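Local coordinates for transcription termination factor FttA (Pyrococcus horikoshii, PDB 3AF6), which probably terminates transcription across the genome by cutting nascent RNA at the exit channel of RNA polymerase with a two-zinc nuclease site, at residues A[20-25]-A[60-65]; A[150-155]-A[288-293]; A[431-436]-A[463-468]. All blocks are in the same frame, centred on the assembly; numbering follows the deposited sequence.

In the fold
Along the chain the three contacts come in series, each closing before the next opens, and they sample its KH, metallo-beta-lactamase and Beta-Casp regions, contact 2 spanning the first two. Contact 1 joins two helices of the KHa unit, about 34 Å from the centre of the chain and about 39 and 44 Å, centre to centre, from contacts 2 and 3. Contacts 2 and 3 lie only about 11 Å apart between centres. Contact 2 brings the KH region onto helix 282-301 of the metallo-beta-lactamase part, while contact 3 lies within the Beta-Casp part. Glu464, on helix 462-471, links the two, so KH, nuclease and Beta-Casp parts converge close to the zinc site.

Contact 1: residues A[20-25]-A[60-65]; sequences AVVNQM and KDLAKV
Leu62 reaches helix 11-22 because its CG stands anti to the backbone N (chi1 -164°) and its CD1 continues outward in the same extended fashion (chi2 173°). Val22 answers with CG2, the branch that lies opposite its own backbone N, while Met25 bends at its last torsion (chi3 -81°) and so swings its methyl group toward the leucine. The resulting contact is wholly apolar. Val22 CG2 lies 4.1 Å from Leu62 CD1, and Met25 CE lies 4.0 Å from Leu62 CG, so the leucine is touched at its branch point by one partner and at the end of one branch by the other. In both pairs the side chains meet at a slant. Val21 CG2 lies beside the methionine methyl.

Met25 comes from the turn after the helix, which the chain leaves at Asn23. That turn is tied back by a bond of 2.9 Å from Met25 N to Val22 O, and Asn23 ND2 bonds to the carbonyl O of Arg19. The order helix, strand, strand, helix, strand is consistent with the KH-type assignment of this unit, in which helices pack on a small sheet. Val22 rests on Ile32 and Ile35 of strand 32-38, Leu62 on Ile70 of strand 70-74, and both side chains meet Ile44 of strand 41-46, which lies beneath the junction of helices 11-22 and 59-66.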
ATOM      1  N   ALA A  20      19.761   9.142 -31.166  1.00105.11           N
ATOM      2  CA  ALA A  20      20.126   8.856 -32.546  1.00106.30           C
ATOM      3  C   ALA A  20      19.045   8.047 -33.256  1.00107.44           C
ATOM      4  O   ALA A  20      18.995   8.010 -34.485  1.00107.52           O
ATOM      5  CB  ALA A  20      21.445   8.108 -32.586  1.00105.76           C
ATOM      6  N   VAL A  21      18.179   7.401 -32.481  1.00108.99           N
ATOM      7  CA  VAL A  21      17.111   6.592 -33.053  1.00110.62           C
ATOM      8  C   VAL A  21      15.764   7.291 -32.926  1.00111.86           C
ATOM      9  O   VAL A  21      14.839   7.013 -33.689  1.00111.89           O
ATOM     10  CB  VAL A  21      17.028   5.207 -32.369  1.00110.49           C
ATOM     11  CG1 VAL A  21      16.667   5.372 -30.909  1.00111.26           C
ATOM     12  CG2 VAL A  21      16.009   4.332 -33.077  1.00110.00           C
ATOM     13  N   VAL A  22      15.654   8.196 -31.958  1.00113.35           N
ATOM     14  CA  VAL A  22      14.414   8.938 -31.753  1.00114.82           C
ATOM     15  C   VAL A  22      14.305  10.017 -32.827  1.00115.90           C
ATOM     16  O   VAL A  22      13.290  10.118 -33.519  1.00115.81           O
ATOM     17  CB  VAL A  22      14.373   9.592 -30.354  1.00114.61           C
ATOM     18  CG1 VAL A  22      15.570  10.499 -30.169  1.00114.53           C
ATOM     19  CG2 VAL A  22      13.085  10.375 -30.181  1.00114.34           C
ATOM     20  N   ASN A  23      15.361  10.818 -32.965  1.00117.31           N
ATOM     21  CA  ASN A  23      15.405  11.874 -33.971  1.00118.45           C
ATOM     22  C   ASN A  23      15.567  11.207 -35.336  1.00119.45           C
ATOM     23  O   ASN A  23      16.044  11.820 -36.289  1.00119.76           O
ATOM     24  CB  ASN A  23      16.593  12.815 -33.718  1.00117.96           C
ATOM     25  CG  ASN A  23      16.357  13.772 -32.558  1.00118.04           C
ATOM     26  OD1 ASN A  23      15.438  14.589 -32.588  1.00118.04           O
ATOM     27  ND2 ASN A  23      17.194  13.677 -31.532  1.00117.90           N
ATOM     28  N   GLN A  24      15.169   9.941 -35.414  1.00120.47           N
ATOM     29  CA  GLN A  24      15.272   9.171 -36.644  1.00121.78           C
ATOM     30  C   GLN A  24      13.934   8.503 -36.944  1.00122.54           C
ATOM     31  O   GLN A  24      13.803   7.773 -37.926  1.00122.41           O
ATOM     32  CB  GLN A  24      16.355   8.099 -36.496  1.00122.29           C
ATOM     33  CG  GLN A  24      17.137   7.803 -37.767  1.00122.93           C
ATOM     34  CD  GLN A  24      18.116   8.914 -38.121  1.00123.47           C
ATOM     35  OE1 GLN A  24      18.996   9.256 -37.329  1.00123.37           O
ATOM     36  NE2 GLN A  24      17.968   9.478 -39.315  1.00123.28           N
ATOM     37  N   MET A  25      12.946   8.749 -36.089  1.00123.54           N
ATOM     38  CA  MET A  25      11.621   8.164 -36.262  1.00124.39           C
ATOM     39  C   MET A  25      10.526   9.193 -36.014  1.00125.22           C
ATOM     40  O   MET A  25       9.367   8.836 -35.809  1.00125.50           O
ATOM     41  CB  MET A  25      11.428   6.984 -35.307  1.00124.30           C
ATOM     42  CG  MET A  25      12.473   5.889 -35.445  1.00124.72           C
ATOM     43  SD  MET A  25      12.116   4.453 -34.409  1.00125.10           S
ATOM     44  CE  MET A  25      12.725   5.013 -32.815  1.00125.45           C
ATOM     45  N   LYS A  60       3.821   4.169 -29.570  1.00 99.15           N
ATOM     46  CA  LYS A  60       3.735   2.725 -29.366  1.00 98.69           C
ATOM     47  C   LYS A  60       4.883   1.997 -30.061  1.00 97.17           C
ATOM     48  O   LYS A  60       5.410   1.017 -29.539  1.00 96.48           O
ATOM     49  CB  LYS A  60       2.393   2.191 -29.891  1.00100.41           C
ATOM     50  CG  LYS A  60       2.217   2.316 -31.406  1.00102.79           C
ATOM     51  CD  LYS A  60       0.845   1.834 -31.876  1.00103.87           C
ATOM     52  CE  LYS A  60       0.707   1.951 -33.395  1.00103.79           C
ATOM     53  NZ  LYS A  60      -0.633   1.530 -33.886  1.00102.80           N
ATOM     54  N   ASP A  61       5.266   2.477 -31.240  1.00 96.17           N
ATOM     55  CA  ASP A  61       6.351   1.863 -32.000  1.00 95.19           C
ATOM     56  C   ASP A  61       7.706   2.265 -31.430  1.00 93.91           C
ATOM     57  O   ASP A  61       8.596   1.432 -31.262  1.00 93.75           O
ATOM     58  CB  ASP A  61       6.281   2.280 -33.476  1.00 95.79           C
ATOM     59  CG  ASP A  61       5.077   1.698 -34.196  1.00 95.56           C
ATOM     60  OD1 ASP A  61       4.986   0.458 -34.311  1.00 94.28           O
ATOM     61  OD2 ASP A  61       4.224   2.486 -34.653  1.00 96.25           O
ATOM     62  N   LEU A  62       7.853   3.551 -31.137  1.00 92.54           N
ATOM     63  CA  LEU A  62       9.097   4.077 -30.595  1.00 90.65           C
ATOM     64  C   LEU A  62       9.460   3.335 -29.314  1.00 89.24           C
ATOM     65  O   LEU A  62      10.625   3.016 -29.078  1.00 88.62           O
ATOM     66  CB  LEU A  62       8.943   5.576 -30.313  1.00 91.09           C
ATOM     67  CG  LEU A  62      10.203   6.418 -30.085  1.00 91.51           C
ATOM     68  CD1 LEU A  62       9.822   7.883 -30.008  1.00 91.31           C
ATOM     69  CD2 LEU A  62      10.903   5.994 -28.814  1.00 92.85           C
ATOM     70  N   ALA A  63       8.450   3.049 -28.502  1.00 87.93           N
ATOM     71  CA  ALA A  63       8.646   2.360 -27.230  1.00 86.68           C
ATOM     72  C   ALA A  63       8.883   0.858 -27.359  1.00 85.44           C
ATOM     73  O   ALA A  63       9.685   0.288 -26.617  1.00 85.34           O
ATOM     74  CB  ALA A  63       7.459   2.621 -26.317  1.00 86.14           C
ATOM     75  N   LYS A  64       8.185   0.214 -28.289  1.00 84.10           N
ATOM     76  CA  LYS A  64       8.352  -1.221 -28.489  1.00 82.49           C
ATOM     77  C   LYS A  64       9.749  -1.525 -29.012  1.00 80.90           C
ATOM     78  O   LYS A  64      10.233  -2.648 -28.895  1.00 80.61           O
ATOM     79  CB  LYS A  64       7.303  -1.752 -29.467  1.00 82.70           C
ATOM     80  CG  LYS A  64       5.895  -1.773 -28.907  1.00 83.92           C
ATOM     81  CD  LYS A  64       4.907  -2.339 -29.910  1.00 84.31           C
ATOM     82  CE  LYS A  64       3.497  -2.325 -29.347  1.00 85.62           C
ATOM     83  NZ  LYS A  64       2.505  -2.848 -30.326  1.00 86.85           N
ATOM     84  N   VAL A  65      10.392  -0.517 -29.588  1.00 79.64           N
ATOM     85  CA  VAL A  65      11.736  -0.681 -30.121  1.00 79.85           C
ATOM     86  C   VAL A  65      12.775  -0.384 -29.042  1.00 80.25           C
ATOM     87  O   VAL A  65      13.650  -1.207 -28.773  1.00 79.90           O
ATOM     88  CB  VAL A  65      11.976   0.254 -31.324  1.00 78.91           C
ATOM     89  CG1 VAL A  65      13.413   0.137 -31.798  1.00 78.82           C
ATOM     90  CG2 VAL A  65      11.029  -0.107 -32.444  1.00 78.86           C
TER

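Contact 2: residues A[150-155]-A[288-293]; sequences SQTIYS and MVLLQK
Thr152 turns both branches of its side chain to helix 282-301, and what joins the two segments is van der Waals packing alone, with no hydrogen bond from one to the other. One methyl pair stands at its heart. Thr152 CG2 meets Val289 CG1 at 4.1 Å, the two side chains running past one another in opposite directions; each of these methyls is the branch lying anti to its own backbone N (chi1 of Val289 160°). The second approach sets an oxygen against a methyl. Leu290 comes to the threonine at about a right angle and places CD1 3.8 Å from Thr152 OG1, so the hydroxyl is covered by a hydrocarbon group on the nuclease side. The backbones come nearest at this pair, with the CA atoms of Thr152 and Leu290 6.5 Å apart.

Hydrogen bonding serves other ends. Ser150 is the N-cap of helix 151-161: Ile153 N donates to its OG over 2.9 Å in an almost straight bond (171°). Thr152 OG1 spends its hydrogen bond on OE2 of the buried Glu464, which Ser150 OG grips as well, and the start of helix 151-161 beside this carboxylate would probably favour its negative charge.

On its other flanks helix 282-301 packs Val289 on Ile317 of helix 310-319. Helix 462-471 lies against helix 151-161, with Ile468 on Thr152 and Ala471 on Ile153, so the KH region is laid against the nuclease and Beta-Casp parts together.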
ATOM      1  N   SER A 150      -9.924  13.648   1.127  1.00 68.53           N
ATOM      2  CA  SER A 150      -8.823  13.132   1.935  1.00 65.43           C
ATOM      3  C   SER A 150      -7.732  14.146   2.245  1.00 63.31           C
ATOM      4  O   SER A 150      -7.080  14.666   1.337  1.00 62.85           O
ATOM      5  CB  SER A 150      -8.187  11.926   1.230  1.00 66.69           C
ATOM      6  OG  SER A 150      -6.869  11.674   1.698  1.00 65.73           O
ATOM      7  N   GLN A 151      -7.526  14.417   3.529  1.00 61.17           N
ATOM      8  CA  GLN A 151      -6.481  15.345   3.941  1.00 60.30           C
ATOM      9  C   GLN A 151      -5.173  14.819   3.370  1.00 57.24           C
ATOM     10  O   GLN A 151      -4.357  15.573   2.832  1.00 56.29           O
ATOM     11  CB  GLN A 151      -6.376  15.399   5.474  1.00 64.69           C
ATOM     12  CG  GLN A 151      -7.365  16.336   6.167  1.00 71.04           C
ATOM     13  CD  GLN A 151      -8.170  15.656   7.281  1.00 74.50           C
ATOM     14  OE1 GLN A 151      -9.228  15.059   7.032  1.00 75.18           O
ATOM     15  NE2 GLN A 151      -7.667  15.741   8.513  1.00 73.80           N
ATOM     16  N   THR A 152      -5.003  13.504   3.479  1.00 53.92           N
ATOM     17  CA  THR A 152      -3.806  12.823   3.010  1.00 50.04           C
ATOM     18  C   THR A 152      -3.490  13.059   1.546  1.00 49.10           C
ATOM     19  O   THR A 152      -2.375  13.441   1.209  1.00 49.16           O
ATOM     20  CB  THR A 152      -3.911  11.314   3.230  1.00 49.06           C
ATOM     21  OG1 THR A 152      -4.446  11.063   4.531  1.00 50.03           O
ATOM     22  CG2 THR A 152      -2.538  10.671   3.133  1.00 44.85           C
ATOM     23  N   ILE A 153      -4.461  12.817   0.672  1.00 48.14           N
ATOM     24  CA  ILE A 153      -4.243  13.004  -0.759  1.00 48.53           C
ATOM     25  C   ILE A 153      -3.955  14.464  -1.081  1.00 50.65           C
ATOM     26  O   ILE A 153      -3.102  14.774  -1.917  1.00 49.62           O
ATOM     27  CB  ILE A 153      -5.469  12.528  -1.567  1.00 46.89           C
ATOM     28  CG1 ILE A 153      -5.550  10.997  -1.507  1.00 46.12           C
ATOM     29  CG2 ILE A 153      -5.385  13.041  -2.996  1.00 40.10           C
ATOM     30  CD1 ILE A 153      -6.851  10.418  -1.981  1.00 43.26           C
ATOM     31  N   TYR A 154      -4.671  15.355  -0.408  1.00 52.66           N
ATOM     32  CA  TYR A 154      -4.496  16.782  -0.608  1.00 56.04           C
ATOM     33  C   TYR A 154      -3.096  17.179  -0.173  1.00 56.00           C
ATOM     34  O   TYR A 154      -2.411  17.941  -0.862  1.00 54.61           O
ATOM     35  CB  TYR A 154      -5.553  17.549   0.198  1.00 60.65           C
ATOM     36  CG  TYR A 154      -5.322  19.044   0.321  1.00 65.00           C
ATOM     37  CD1 TYR A 154      -4.617  19.576   1.409  1.00 67.15           C
ATOM     38  CD2 TYR A 154      -5.836  19.931  -0.630  1.00 66.78           C
ATOM     39  CE1 TYR A 154      -4.435  20.955   1.549  1.00 69.32           C
ATOM     40  CE2 TYR A 154      -5.659  21.310  -0.503  1.00 69.30           C
ATOM     41  CZ  TYR A 154      -4.960  21.817   0.589  1.00 71.22           C
ATOM     42  OH  TYR A 154      -4.792  23.182   0.719  1.00 72.29           O
ATOM     43  N   SER A 155      -2.665  16.651   0.968  1.00 56.00           N
ATOM     44  CA  SER A 155      -1.340  16.964   1.475  1.00 57.45           C
ATOM     45  C   SER A 155      -0.242  16.513   0.517  1.00 58.66           C
ATOM     46  O   SER A 155       0.677  17.270   0.214  1.00 60.74           O
ATOM     47  CB  SER A 155      -1.126  16.317   2.836  1.00 57.26           C
ATOM     48  OG  SER A 155       0.111  16.742   3.372  1.00 59.16           O
ATOM     49  N   MET A 288       0.189   4.252   3.191  1.00 40.45           N
ATOM     50  CA  MET A 288       1.311   4.120   4.115  1.00 41.54           C
ATOM     51  C   MET A 288       1.622   5.461   4.772  1.00 41.31           C
ATOM     52  O   MET A 288       1.899   5.521   5.973  1.00 40.58           O
ATOM     53  CB  MET A 288       2.554   3.560   3.400  1.00 41.05           C
ATOM     54  CG  MET A 288       3.425   4.572   2.697  1.00 40.64           C
ATOM     55  SD  MET A 288       4.883   3.756   2.057  1.00 44.28           S
ATOM     56  CE  MET A 288       5.105   4.603   0.487  1.00 40.84           C
ATOM     57  N   VAL A 289       1.555   6.532   3.983  1.00 40.93           N
ATOM     58  CA  VAL A 289       1.806   7.870   4.501  1.00 39.81           C
ATOM     59  C   VAL A 289       0.820   8.124   5.625  1.00 40.57           C
ATOM     60  O   VAL A 289       1.160   8.732   6.632  1.00 40.67           O
ATOM     61  CB  VAL A 289       1.625   8.941   3.415  1.00 39.31           C
ATOM     62  CG1 VAL A 289       1.403  10.301   4.051  1.00 40.99           C
ATOM     63  CG2 VAL A 289       2.858   8.991   2.540  1.00 39.79           C
ATOM     64  N   LEU A 290      -0.404   7.647   5.458  1.00 41.14           N
ATOM     65  CA  LEU A 290      -1.399   7.837   6.493  1.00 42.77           C
ATOM     66  C   LEU A 290      -1.033   7.063   7.751  1.00 42.61           C
ATOM     67  O   LEU A 290      -0.994   7.629   8.847  1.00 42.39           O
ATOM     68  CB  LEU A 290      -2.778   7.377   6.022  1.00 44.67           C
ATOM     69  CG  LEU A 290      -3.807   7.434   7.154  1.00 45.72           C
ATOM     70  CD1 LEU A 290      -3.980   8.890   7.563  1.00 46.78           C
ATOM     71  CD2 LEU A 290      -5.131   6.829   6.723  1.00 46.37           C
ATOM     72  N   LEU A 291      -0.767   5.770   7.588  1.00 42.05           N
ATOM     73  CA  LEU A 291      -0.435   4.917   8.722  1.00 40.84           C
ATOM     74  C   LEU A 291       0.814   5.350   9.465  1.00 40.82           C
ATOM     75  O   LEU A 291       0.922   5.127  10.671  1.00 40.92           O
ATOM     76  CB  LEU A 291      -0.298   3.465   8.280  1.00 38.58           C
ATOM     77  CG  LEU A 291      -1.590   2.848   7.744  1.00 39.55           C
ATOM     78  CD1 LEU A 291      -1.318   1.407   7.344  1.00 40.20           C
ATOM     79  CD2 LEU A 291      -2.688   2.917   8.790  1.00 37.30           C
ATOM     80  N   GLN A 292       1.749   5.967   8.750  1.00 39.97           N
ATOM     81  CA  GLN A 292       2.987   6.444   9.357  1.00 41.57           C
ATOM     82  C   GLN A 292       2.749   7.669  10.250  1.00 43.33           C
ATOM     83  O   GLN A 292       3.325   7.775  11.343  1.00 41.61           O
ATOM     84  CB  GLN A 292       4.019   6.782   8.269  1.00 38.92           C
ATOM     85  CG  GLN A 292       4.608   5.564   7.593  1.00 38.41           C
ATOM     86  CD  GLN A 292       5.314   5.891   6.292  1.00 40.85           C
ATOM     87  OE1 GLN A 292       5.844   5.002   5.620  1.00 41.81           O
ATOM     88  NE2 GLN A 292       5.325   7.168   5.927  1.00 41.33           N
ATOM     89  N   LYS A 293       1.914   8.597   9.787  1.00 44.61           N
ATOM     90  CA  LYS A 293       1.622   9.780  10.578  1.00 47.23           C
ATOM     91  C   LYS A 293       0.824   9.312  11.775  1.00 47.31           C
ATOM     92  O   LYS A 293       1.049   9.749  12.902  1.00 49.30           O
ATOM     93  CB  LYS A 293       0.826  10.806   9.767  1.00 48.96           C
ATOM     94  CG  LYS A 293       1.704  11.720   8.913  1.00 56.70           C
ATOM     95  CD  LYS A 293       0.884  12.737   8.108  1.00 62.40           C
ATOM     96  CE  LYS A 293       1.642  14.068   7.883  1.00 65.35           C
ATOM     97  NZ  LYS A 293       2.910  13.958   7.092  1.00 65.64           N
TER

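Contact 3: residues A[431-436]-A[463-468]; sequences MAVGRA and WEATAI
Ala465 presents its methyl group to the loop that leads into helix 435-447, and nearly all of the burial between the two segments gathers round that one carbon. Its CB lies 3.8 Å from Val433 CG2 and 4.2 Å from Ala432 CB, with the carbonyl O of Ala432 also beside it. Small side chains allow this closeness: the CA atoms of Ala432 and Ala465 are 6.0 Å apart. Val433 sends CG1 anti to its backbone N (chi1 -174°), which leaves CG2, the branch beside the backbone N, to meet the alanine. Helix 282-301 closes over the same spot, with Leu291 on Ala432, Leu287 on Val433 and Leu290 on Ala465.

Strand 425-429, the loop, helix 435-447 and strand 456-459 form a beta-alpha-beta crossover of the Beta-Casp part, whose two parallel strands are separated in the sheet by strand 516-520; helix 462-471 follows the second strand. The chain turns into helix 435-447 at Gly434, the N-cap residue, in a backbone conformation with positive phi (109°). Just before it, the carbonyl O of Val433 takes a hydrogen bond from NE2 of His258, a zinc ligand, so the loop acts as a second shell that probably helps to fix the rotation of the imidazole.

Away from Ala465 the segments draw apart. Ala436 CB is 6.2 Å from Thr466 OG1, and Gln437 joins the segments here: its OE1 bonds to Thr466 OG1 while its NE2 makes weak bonds to the carbonyl O atoms of Ala432 and Gly434. Met431, Arg435 and Trp463 lie off the tight part of the contact and are partly exposed.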
ATOM      1  N   MET A 431      -7.143  -2.234  12.038  1.00 47.04           N
ATOM      2  CA  MET A 431      -6.267  -1.185  11.526  1.00 48.11           C
ATOM      3  C   MET A 431      -7.093  -0.276  10.609  1.00 46.06           C
ATOM      4  O   MET A 431      -8.021  -0.733   9.925  1.00 44.44           O
ATOM      5  CB  MET A 431      -5.064  -1.776  10.749  1.00 50.99           C
ATOM      6  CG  MET A 431      -4.019  -2.519  11.590  1.00 52.26           C
ATOM      7  SD  MET A 431      -3.417  -1.557  13.030  1.00 61.22           S
ATOM      8  CE  MET A 431      -1.920  -0.660  12.356  1.00 57.29           C
ATOM      9  N   ALA A 432      -6.751   1.010  10.608  1.00 43.82           N
ATOM     10  CA  ALA A 432      -7.442   1.994   9.788  1.00 42.22           C
ATOM     11  C   ALA A 432      -7.653   1.480   8.368  1.00 42.22           C
ATOM     12  O   ALA A 432      -8.645   1.821   7.729  1.00 42.31           O
ATOM     13  CB  ALA A 432      -6.654   3.289   9.762  1.00 38.46           C
ATOM     14  N   VAL A 433      -6.711   0.673   7.886  1.00 41.46           N
ATOM     15  CA  VAL A 433      -6.771   0.098   6.550  1.00 42.33           C
ATOM     16  C   VAL A 433      -6.825  -1.428   6.644  1.00 43.68           C
ATOM     17  O   VAL A 433      -6.154  -2.035   7.483  1.00 43.35           O
ATOM     18  CB  VAL A 433      -5.537   0.482   5.726  1.00 43.23           C
ATOM     19  CG1 VAL A 433      -5.697  -0.018   4.292  1.00 45.42           C
ATOM     20  CG2 VAL A 433      -5.350   1.972   5.748  1.00 41.80           C
ATOM     21  N   GLY A 434      -7.620  -2.053   5.782  1.00 43.80           N
ATOM     22  CA  GLY A 434      -7.733  -3.501   5.828  1.00 42.70           C
ATOM     23  C   GLY A 434      -9.080  -3.983   6.355  1.00 42.46           C
ATOM     24  O   GLY A 434     -10.121  -3.660   5.783  1.00 44.18           O
ATOM     25  N   ARG A 435      -9.063  -4.744   7.449  1.00 39.83           N
ATOM     26  CA  ARG A 435     -10.286  -5.279   8.029  1.00 39.20           C
ATOM     27  C   ARG A 435     -11.395  -4.247   8.244  1.00 40.66           C
ATOM     28  O   ARG A 435     -12.575  -4.552   8.044  1.00 41.34           O
ATOM     29  CB  ARG A 435     -10.001  -5.978   9.367  1.00 40.34           C
ATOM     30  CG  ARG A 435      -9.027  -7.174   9.326  1.00 43.13           C
ATOM     31  CD  ARG A 435      -9.176  -8.038   8.074  1.00 43.93           C
ATOM     32  NE  ARG A 435      -8.406  -7.501   6.949  1.00 44.52           N
ATOM     33  CZ  ARG A 435      -8.815  -7.503   5.682  1.00 43.97           C
ATOM     34  NH1 ARG A 435      -9.999  -8.013   5.358  1.00 42.53           N
ATOM     35  NH2 ARG A 435      -8.038  -6.994   4.735  1.00 41.34           N
ATOM     36  N   ALA A 436     -11.025  -3.035   8.653  1.00 39.28           N
ATOM     37  CA  ALA A 436     -12.015  -1.996   8.910  1.00 39.07           C
ATOM     38  C   ALA A 436     -13.022  -1.853   7.768  1.00 39.72           C
ATOM     39  O   ALA A 436     -14.220  -2.036   7.970  1.00 38.59           O
ATOM     40  CB  ALA A 436     -11.324  -0.658   9.171  1.00 39.69           C
ATOM     41  N   TRP A 463     -11.861   6.536   9.020  1.00 46.24           N
ATOM     42  CA  TRP A 463     -12.634   7.311   8.064  1.00 47.77           C
ATOM     43  C   TRP A 463     -11.717   7.940   7.032  1.00 47.21           C
ATOM     44  O   TRP A 463     -12.016   7.937   5.837  1.00 48.54           O
ATOM     45  CB  TRP A 463     -13.437   8.395   8.775  1.00 50.98           C
ATOM     46  CG  TRP A 463     -14.346   9.155   7.848  1.00 54.09           C
ATOM     47  CD1 TRP A 463     -14.208  10.454   7.442  1.00 53.52           C
ATOM     48  CD2 TRP A 463     -15.525   8.654   7.200  1.00 53.90           C
ATOM     49  NE1 TRP A 463     -15.228  10.791   6.585  1.00 54.40           N
ATOM     50  CE2 TRP A 463     -16.050   9.708   6.419  1.00 53.43           C
ATOM     51  CE3 TRP A 463     -16.185   7.418   7.202  1.00 53.20           C
ATOM     52  CZ2 TRP A 463     -17.207   9.565   5.651  1.00 53.13           C
ATOM     53  CZ3 TRP A 463     -17.334   7.277   6.439  1.00 53.70           C
ATOM     54  CH2 TRP A 463     -17.835   8.347   5.673  1.00 53.85           C
ATOM     55  N   GLU A 464     -10.595   8.475   7.492  1.00 47.61           N
ATOM     56  CA  GLU A 464      -9.625   9.086   6.593  1.00 46.08           C
ATOM     57  C   GLU A 464      -9.209   8.021   5.582  1.00 45.75           C
ATOM     58  O   GLU A 464      -9.158   8.281   4.379  1.00 44.96           O
ATOM     59  CB  GLU A 464      -8.426   9.592   7.401  1.00 47.93           C
ATOM     60  CG  GLU A 464      -7.360  10.357   6.629  1.00 52.08           C
ATOM     61  CD  GLU A 464      -7.893  11.060   5.398  1.00 57.21           C
ATOM     62  OE1 GLU A 464      -9.049  11.552   5.431  1.00 59.87           O
ATOM     63  OE2 GLU A 464      -7.142  11.131   4.395  1.00 57.74           O
ATOM     64  N   ALA A 465      -8.953   6.807   6.070  1.00 43.92           N
ATOM     65  CA  ALA A 465      -8.550   5.705   5.202  1.00 43.25           C
ATOM     66  C   ALA A 465      -9.660   5.356   4.217  1.00 43.59           C
ATOM     67  O   ALA A 465      -9.401   5.059   3.044  1.00 41.16           O
ATOM     68  CB  ALA A 465      -8.197   4.482   6.035  1.00 43.10           C
ATOM     69  N   THR A 466     -10.901   5.387   4.700  1.00 42.99           N
ATOM     70  CA  THR A 466     -12.030   5.069   3.842  1.00 42.05           C
ATOM     71  C   THR A 466     -12.119   6.086   2.712  1.00 42.84           C
ATOM     72  O   THR A 466     -12.563   5.762   1.617  1.00 44.26           O
ATOM     73  CB  THR A 466     -13.355   5.059   4.621  1.00 40.42           C
ATOM     74  OG1 THR A 466     -13.266   4.135   5.713  1.00 37.96           O
ATOM     75  CG2 THR A 466     -14.498   4.642   3.710  1.00 37.23           C
ATOM     76  N   ALA A 467     -11.686   7.314   2.965  1.00 42.48           N
ATOM     77  CA  ALA A 467     -11.748   8.328   1.916  1.00 44.85           C
ATOM     78  C   ALA A 467     -10.825   7.929   0.776  1.00 44.13           C
ATOM     79  O   ALA A 467     -11.186   8.017  -0.395  1.00 45.98           O
ATOM     80  CB  ALA A 467     -11.343   9.719   2.466  1.00 42.70           C
ATOM     81  N   ILE A 468      -9.631   7.480   1.131  1.00 44.16           N
ATOM     82  CA  ILE A 468      -8.642   7.086   0.142  1.00 43.11           C
ATOM     83  C   ILE A 468      -9.162   5.961  -0.751  1.00 43.06           C
ATOM     84  O   ILE A 468      -8.883   5.930  -1.952  1.00 43.47           O
ATOM     85  CB  ILE A 468      -7.329   6.704   0.853  1.00 41.23           C
ATOM     86  CG1 ILE A 468      -6.818   7.947   1.603  1.00 42.03           C
ATOM     87  CG2 ILE A 468      -6.305   6.187  -0.140  1.00 39.20           C
ATOM     88  CD1 ILE A 468      -5.535   7.772   2.404  1.00 39.21           C
TER